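Local coordinates for hypothetical protein (Leishmania major, PDB 3LJN) that is of unknown function but is built from ankyrin repeats, a fold that in most relatives serves to bind other proteins, at residues L117-D122 / L162-T167; G138-H143 / E174-R179. One frame throughout, in Å; residues are numbered along the deposited sequence.

How the contacts relate
Both contacts join successive layers of the ankyrin stack, and their segments alternate along the chain. Contact 2 is the buried one, centred about 4 Å from the centre of the chain, and holds the first turns of helices 141-147 and 176-182 together. Contact 1 is partly buried, about 9 Å from that centre, and brings the end of helix 114-118 against the loop that follows helix 153-162. Its chemistry is leucine packing plus one hydrogen bond from a backbone N-H to an asparagine side-chain oxygen; contact 2 relies on histidine, proline and arginine. Their centres are about 9 Å apart, and they meet directly where Asp122 N lies 2.8 Å from Gln139 O, probably hydrogen-bonded.

Contact 1: L117-D122 / L162-T167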
ATOM      1  N   LEU A 117       1.721  14.594  -2.953  1.00 57.20           N
ATOM      2  CA  LEU A 117       3.173  14.425  -2.904  1.00 55.51           C
ATOM      3  C   LEU A 117       3.601  13.054  -2.407  1.00 54.71           C
ATOM      4  O   LEU A 117       4.378  12.367  -3.075  1.00 54.38           O
ATOM      5  CB  LEU A 117       3.808  15.482  -1.995  1.00 54.72           C
ATOM      6  CG  LEU A 117       5.337  15.556  -1.991  1.00 53.65           C
ATOM      7  CD1 LEU A 117       5.824  16.014  -3.351  1.00 54.23           C
ATOM      8  CD2 LEU A 117       5.826  16.495  -0.899  1.00 53.21           C
ATOM      9  N   LEU A 118       3.112  12.663  -1.231  1.00 54.79           N
ATOM     10  CA  LEU A 118       3.571  11.431  -0.585  1.00 54.31           C
ATOM     11  C   LEU A 118       3.152  10.133  -1.299  1.00 54.82           C
ATOM     12  O   LEU A 118       3.714   9.083  -1.030  1.00 54.47           O
ATOM     13  CB  LEU A 118       3.130  11.382   0.884  1.00 54.86           C
ATOM     14  CG  LEU A 118       3.868  12.258   1.896  1.00 54.47           C
ATOM     15  CD1 LEU A 118       3.310  12.020   3.277  1.00 55.71           C
ATOM     16  CD2 LEU A 118       5.339  11.964   1.899  1.00 53.53           C
ATOM     17  N   ASN A 119       2.186  10.191  -2.203  1.00 55.95           N
ATOM     18  CA  ASN A 119       1.719   8.979  -2.877  1.00 56.76           C
ATOM     19  C   ASN A 119       2.242   8.820  -4.308  1.00 56.91           C
ATOM     20  O   ASN A 119       1.736   7.989  -5.059  1.00 58.01           O
ATOM     21  CB  ASN A 119       0.188   8.925  -2.851  1.00 58.76           C
ATOM     22  CG  ASN A 119      -0.373   8.951  -1.435  1.00 59.32           C
ATOM     23  OD1 ASN A 119       0.193   8.343  -0.529  1.00 58.52           O
ATOM     24  ND2 ASN A 119      -1.488   9.655  -1.242  1.00 61.20           N
ATOM     25  N   GLU A 120       3.260   9.605  -4.666  1.00 56.17           N
ATOM     26  CA  GLU A 120       3.944   9.486  -5.962  1.00 56.75           C
ATOM     27  C   GLU A 120       4.561   8.107  -6.144  1.00 56.65           C
ATOM     28  O   GLU A 120       5.024   7.485  -5.184  1.00 55.69           O
ATOM     29  CB  GLU A 120       5.070  10.516  -6.090  1.00 56.24           C
ATOM     30  CG  GLU A 120       4.618  11.930  -6.456  1.00 56.95           C
ATOM     31  CD  GLU A 120       4.573  12.204  -7.964  1.00 58.91           C
ATOM     32  OE1 GLU A 120       4.049  13.281  -8.347  1.00 60.02           O
ATOM     33  OE2 GLU A 120       5.066  11.364  -8.762  1.00 59.70           O
ATOM     34  N   CYS A 121       4.600   7.655  -7.391  1.00 58.01           N
ATOM     35  CA  CYS A 121       5.180   6.364  -7.720  1.00 58.34           C
ATOM     36  C   CYS A 121       6.525   6.521  -8.441  1.00 58.99           C
ATOM     37  O   CYS A 121       6.666   7.353  -9.336  1.00 60.17           O
ATOM     38  CB  CYS A 121       4.201   5.586  -8.587  1.00 59.97           C
ATOM     39  SG  CYS A 121       4.136   3.869  -8.163  1.00 59.84           S
ATOM     40  N   ASP A 122       7.516   5.727  -8.047  1.00 58.71           N
ATOM     41  CA  ASP A 122       8.797   5.731  -8.755  1.00 60.07           C
ATOM     42  C   ASP A 122       8.653   4.930 -10.042  1.00 62.17           C
ATOM     43  O   ASP A 122       7.584   4.387 -10.324  1.00 62.39           O
ATOM     44  CB  ASP A 122       9.965   5.241  -7.866  1.00 59.71           C
ATOM     45  CG  ASP A 122       9.924   3.748  -7.560  1.00 59.87           C
ATOM     46  OD1 ASP A 122       9.376   2.978  -8.368  1.00 60.81           O
ATOM     47  OD2 ASP A 122      10.477   3.341  -6.505  1.00 59.37           O
ATOM     48  N   LEU A 162       1.295  11.750   8.138  1.00 53.58           N
ATOM     49  CA  LEU A 162       1.449  12.880   7.222  1.00 55.00           C
ATOM     50  C   LEU A 162       0.407  12.890   6.104  1.00 53.81           C
ATOM     51  O   LEU A 162       0.113  13.937   5.528  1.00 55.58           O
ATOM     52  CB  LEU A 162       2.866  12.896   6.623  1.00 55.38           C
ATOM     53  CG  LEU A 162       4.000  13.357   7.556  1.00 58.14           C
ATOM     54  CD1 LEU A 162       5.365  13.215   6.893  1.00 58.67           C
ATOM     55  CD2 LEU A 162       3.789  14.790   8.027  1.00 61.72           C
ATOM     56  N   GLY A 163      -0.154  11.729   5.799  1.00 51.33           N
ATOM     57  CA  GLY A 163      -1.107  11.609   4.699  1.00 50.62           C
ATOM     58  C   GLY A 163      -0.753  10.597   3.618  1.00 48.65           C
ATOM     59  O   GLY A 163      -1.435  10.545   2.596  1.00 48.63           O
ATOM     60  N   ALA A 164       0.304   9.806   3.831  1.00 47.48           N
ATOM     61  CA  ALA A 164       0.644   8.688   2.944  1.00 45.85           C
ATOM     62  C   ALA A 164      -0.400   7.600   3.090  1.00 44.58           C
ATOM     63  O   ALA A 164      -0.677   7.170   4.200  1.00 44.31           O
ATOM     64  CB  ALA A 164       2.016   8.137   3.284  1.00 45.49           C
ATOM     65  N   SER A 165      -0.976   7.163   1.978  1.00 44.31           N
ATOM     66  CA  SER A 165      -2.155   6.290   2.011  1.00 43.97           C
ATOM     67  C   SER A 165      -1.806   4.797   2.069  1.00 42.75           C
ATOM     68  O   SER A 165      -1.095   4.289   1.208  1.00 42.39           O
ATOM     69  CB  SER A 165      -3.031   6.553   0.786  1.00 45.11           C
ATOM     70  OG  SER A 165      -4.139   5.665   0.768  1.00 45.36           O
ATOM     71  N   PRO A 166      -2.316   4.079   3.076  1.00 42.51           N
ATOM     72  CA  PRO A 166      -2.032   2.645   3.097  1.00 41.86           C
ATOM     73  C   PRO A 166      -2.661   1.856   1.956  1.00 42.31           C
ATOM     74  O   PRO A 166      -2.468   0.646   1.885  1.00 42.22           O
ATOM     75  CB  PRO A 166      -2.618   2.192   4.439  1.00 42.18           C
ATOM     76  CG  PRO A 166      -2.514   3.382   5.292  1.00 42.64           C
ATOM     77  CD  PRO A 166      -2.810   4.553   4.378  1.00 43.12           C
ATOM     78  N   THR A 167      -3.413   2.533   1.086  1.00 43.30           N
ATOM     79  CA  THR A 167      -3.993   1.901  -0.094  1.00 44.42           C
ATOM     80  C   THR A 167      -3.517   2.562  -1.383  1.00 44.99           C
ATOM     81  O   THR A 167      -4.206   2.504  -2.396  1.00 46.66           O
ATOM     82  CB  THR A 167      -5.518   1.970  -0.066  1.00 46.17           C
ATOM     83  OG1 THR A 167      -5.931   3.339  -0.144  1.00 46.91           O
ATOM     84  CG2 THR A 167      -6.066   1.348   1.197  1.00 46.17           C
TER
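At the ends of helices in adjoining layers of the ankyrin stack, Leu118 and Asn119, where helix 114-118 gives out, meet the turn Leu162-Ser165 that leaves helix 153-162. The backbones come closest at Leu118 and Ala164, whose CA atoms are 5.3 Å apart. Leu118 does the apolar work. Its CG lies anti to the carbonyl carbon, and chi2 sets CD1 anti to CA (-178°); this branch reaches CB of Leu162 at 3.5 Å, the two leucine side chains crossing at about a right angle. CD1 also packs on CB of Ala164 at 4.1 Å, a small methyl that lets the chains approach. Ile88 and Leu159 touch Leu118 too, so a branched apolar residue fits this buried place.

Asn119 supplies the polar link. It is the first residue to leave helical angles, and its short amide reaches across to the loop backbone: Ser165 N donates to Asn119 OD1 at 3.0 Å, nearly straight at 169°, with the donor tilted 21° from the carbonyl plane. This pairs the backbone N-H of Ser165 with a side-chain acceptor. Gly163 turns the chain out of helix 153-162 with positive phi, where a CB would be jammed against the preceding carbonyl O. Beyond it, Ser165 OG accepts from Thr167 N at 3.2 Å, an ST turn, and Thr167 OG1 donates to the same oxygen. The turn after helix 153-162 thus meets the end of helix 114-118, consistent with the side-by-side helix ends of an ankyrin stack.

Contact 2: G138-H143 / E174-R179; sequences GQTALH and ETPLMR
His143 has the largest share of the buried surface, its ring lying between the start of its own helix and that of helix 176-182. The hydrogen bonds come first. NE2 donates to Glu174 O at 2.9 Å, with an N-H...O angle of 147° and the donor 40° out of the carbonyl plane. On the other side of the ring, ND1 accepts from Thr140 N at 3.2 Å. Histidine suits the place because its two nitrogens can serve two backbones, and both bonds limit the rotation of the ring.

Helix capping fixes each partner. Thr140 and His143 form a capping box, whose reciprocal bonds are a weak one from His143 N to Thr140 OG1 and the one from Thr140 N to His143 ND1. Thr175 OG1 accepts from Met178 N (selenomethionine) at 3.3 Å and is also bonded to His214.

Among apolar contacts, Pro176 CG sits over the centre of one face of the His143 ring, a CH-pi contact at 4.0 Å from the centroid. The same CG meets Leu142 CB at 4.1 Å. Proline suits a first helical turn, where its lack of an N-H costs no helix bond.

Arg179 adds a charged group. Its chain is bent at chi2 and chi3. The guanidinium lies with one face toward His143 CD2, NH1 3.7 Å from that atom and the two planes 33° apart. NH2 is 3.1 Å from Gln139 OE1. Glu174 has Lys134 as its salt-bridge partner and makes a long ion pair with Arg179. Of the ankyrin G-x-TPLH signature, Gly138-His143 keeps Gly, Thr, Leu and His, and Glu174-Arg179 keeps Thr-Pro-Leu, with selenomethionine 178 in the histidine place; His143 bridges adjacent layers as the motif histidine commonly does.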
ATOM      1  N   GLY A 138       7.626  -0.148 -10.426  1.00 57.44           N
ATOM      2  CA  GLY A 138       7.174   1.174  -9.991  1.00 56.19           C
ATOM      3  C   GLY A 138       6.430   1.112  -8.671  1.00 53.11           C
ATOM      4  O   GLY A 138       5.535   0.295  -8.507  1.00 52.32           O
ATOM      5  N   GLN A 139       6.779   1.999  -7.741  1.00 51.87           N
ATOM      6  CA  GLN A 139       6.417   1.836  -6.329  1.00 49.38           C
ATOM      7  C   GLN A 139       6.374   3.165  -5.577  1.00 48.77           C
ATOM      8  O   GLN A 139       7.211   4.038  -5.796  1.00 50.22           O
ATOM      9  CB  GLN A 139       7.485   0.984  -5.666  1.00 49.19           C
ATOM     10  CG  GLN A 139       6.977  -0.236  -4.979  1.00 47.88           C
ATOM     11  CD  GLN A 139       8.092  -1.002  -4.294  1.00 48.21           C
ATOM     12  OE1 GLN A 139       7.906  -1.549  -3.202  1.00 47.07           O
ATOM     13  NE2 GLN A 139       9.264  -1.039  -4.924  1.00 50.20           N
ATOM     14  N   THR A 140       5.411   3.309  -4.681  1.00 47.07           N
ATOM     15  CA  THR A 140       5.413   4.411  -3.743  1.00 46.67           C
ATOM     16  C   THR A 140       6.416   4.072  -2.653  1.00 46.26           C
ATOM     17  O   THR A 140       6.787   2.913  -2.493  1.00 45.84           O
ATOM     18  CB  THR A 140       4.046   4.612  -3.089  1.00 45.41           C
ATOM     19  OG1 THR A 140       3.807   3.559  -2.153  1.00 43.92           O
ATOM     20  CG2 THR A 140       2.933   4.651  -4.132  1.00 46.14           C
ATOM     21  N   ALA A 141       6.848   5.083  -1.902  1.00 46.86           N
ATOM     22  CA  ALA A 141       7.811   4.893  -0.809  1.00 47.19           C
ATOM     23  C   ALA A 141       7.211   4.169   0.398  1.00 45.56           C
ATOM     24  O   ALA A 141       7.932   3.614   1.207  1.00 45.91           O
ATOM     25  CB  ALA A 141       8.379   6.220  -0.371  1.00 49.00           C
ATOM     26  N   LEU A 142       5.895   4.183   0.535  1.00 44.23           N
ATOM     27  CA  LEU A 142       5.261   3.440   1.610  1.00 43.08           C
ATOM     28  C   LEU A 142       5.374   1.928   1.364  1.00 42.57           C
ATOM     29  O   LEU A 142       5.485   1.177   2.325  1.00 42.41           O
ATOM     30  CB  LEU A 142       3.803   3.884   1.780  1.00 42.37           C
ATOM     31  CG  LEU A 142       3.100   3.580   3.112  1.00 41.88           C
ATOM     32  CD1 LEU A 142       3.894   4.058   4.310  1.00 42.83           C
ATOM     33  CD2 LEU A 142       1.691   4.190   3.135  1.00 41.80           C
ATOM     34  N   HIS A 143       5.359   1.500   0.091  1.00 42.78           N
ATOM     35  CA  HIS A 143       5.619   0.094  -0.305  1.00 42.99           C
ATOM     36  C   HIS A 143       7.034  -0.378   0.083  1.00 44.02           C
ATOM     37  O   HIS A 143       7.215  -1.453   0.646  1.00 44.17           O
ATOM     38  CB  HIS A 143       5.526  -0.088  -1.826  1.00 43.81           C
ATOM     39  CG  HIS A 143       4.143  -0.016  -2.401  1.00 43.56           C
ATOM     40  ND1 HIS A 143       3.691   1.075  -3.111  1.00 44.04           N
ATOM     41  CD2 HIS A 143       3.145  -0.927  -2.445  1.00 43.51           C
ATOM     42  CE1 HIS A 143       2.460   0.849  -3.531  1.00 44.26           C
ATOM     43  NE2 HIS A 143       2.103  -0.360  -3.137  1.00 43.98           N
ATOM     44  N   GLU A 174      -1.166  -2.914  -6.728  1.00 51.62           N
ATOM     45  CA  GLU A 174      -1.112  -3.419  -5.360  1.00 49.72           C
ATOM     46  C   GLU A 174      -0.895  -2.282  -4.391  1.00 47.35           C
ATOM     47  O   GLU A 174      -0.161  -1.350  -4.674  1.00 46.80           O
ATOM     48  CB  GLU A 174       0.008  -4.458  -5.213  1.00 49.65           C
ATOM     49  CG  GLU A 174      -0.445  -5.887  -5.551  1.00 52.01           C
ATOM     50  CD  GLU A 174       0.584  -6.698  -6.347  1.00 53.66           C
ATOM     51  OE1 GLU A 174       1.733  -6.208  -6.554  1.00 52.86           O
ATOM     52  OE2 GLU A 174       0.222  -7.836  -6.781  1.00 56.25           O
ATOM     53  N   THR A 175      -1.529  -2.388  -3.232  1.00 46.41           N
ATOM     54  CA  THR A 175      -1.456  -1.371  -2.188  1.00 44.68           C
ATOM     55  C   THR A 175      -0.400  -1.718  -1.146  1.00 43.30           C
ATOM     56  O   THR A 175       0.095  -2.828  -1.125  1.00 43.69           O
ATOM     57  CB  THR A 175      -2.827  -1.212  -1.519  1.00 45.08           C
ATOM     58  OG1 THR A 175      -3.170  -2.396  -0.790  1.00 45.45           O
ATOM     59  CG2 THR A 175      -3.891  -0.970  -2.562  1.00 47.11           C
ATOM     60  N   PRO A 176      -0.016  -0.758  -0.294  1.00 42.18           N
ATOM     61  CA  PRO A 176       0.940  -1.172   0.740  1.00 41.53           C
ATOM     62  C   PRO A 176       0.417  -2.244   1.693  1.00 41.77           C
ATOM     63  O   PRO A 176       1.197  -3.072   2.138  1.00 41.99           O
ATOM     64  CB  PRO A 176       1.252   0.131   1.476  1.00 40.96           C
ATOM     65  CG  PRO A 176       1.115   1.159   0.427  1.00 41.31           C
ATOM     66  CD  PRO A 176      -0.004   0.702  -0.477  1.00 42.02           C
ATOM     67  N   LEU A 177      -0.878  -2.250   2.000  1.00 42.18           N
ATOM     68  CA  LEU A 177      -1.432  -3.314   2.833  1.00 43.00           C
ATOM     69  C   LEU A 177      -1.217  -4.648   2.155  1.00 44.11           C
ATOM     70  O   LEU A 177      -0.663  -5.564   2.758  1.00 44.60           O
ATOM     71  CB  LEU A 177      -2.919  -3.105   3.115  1.00 43.89           C
ATOM     72  CG  LEU A 177      -3.193  -2.026   4.165  1.00 43.39           C
ATOM     73  CD1 LEU A 177      -4.670  -1.693   4.195  1.00 44.66           C
ATOM     74  CD2 LEU A 177      -2.689  -2.447   5.556  1.00 43.47           C
HETATM   75  N   MSE A 178      -1.648  -4.743   0.897  1.00 44.97           N
HETATM   76  CA  MSE A 178      -1.428  -5.938   0.077  1.00 46.56           C
HETATM   77  C   MSE A 178       0.044  -6.374   0.130  1.00 46.15           C
HETATM   78  O   MSE A 178       0.348  -7.554   0.264  1.00 47.47           O
HETATM   79  CB  MSE A 178      -1.874  -5.688  -1.367  1.00 47.73           C
HETATM   80  CG  MSE A 178      -3.379  -5.796  -1.591  1.00 49.58           C
HETATM   81 SE   MSE A 178      -3.982  -5.314  -3.432  1.00 51.83          SE
HETATM   82  CE  MSE A 178      -5.946  -5.331  -3.216  1.00 54.46           C
ATOM     83  N   ARG A 179       0.953  -5.411   0.071  1.00 44.75           N
ATOM     84  CA  ARG A 179       2.387  -5.690   0.129  1.00 44.78           C
ATOM     85  C   ARG A 179       2.839  -6.297   1.456  1.00 44.90           C
ATOM     86  O   ARG A 179       3.716  -7.160   1.469  1.00 46.04           O
ATOM     87  CB  ARG A 179       3.178  -4.406  -0.148  1.00 43.77           C
ATOM     88  CG  ARG A 179       4.657  -4.609  -0.364  1.00 44.44           C
ATOM     89  CD  ARG A 179       4.960  -5.405  -1.638  1.00 46.07           C
ATOM     90  NE  ARG A 179       5.615  -4.585  -2.655  1.00 46.48           N
ATOM     91  CZ  ARG A 179       5.020  -4.063  -3.729  1.00 46.88           C
ATOM     92  NH1 ARG A 179       3.725  -4.270  -3.978  1.00 46.99           N
ATOM     93  NH2 ARG A 179       5.735  -3.324  -4.577  1.00 47.66           N
TER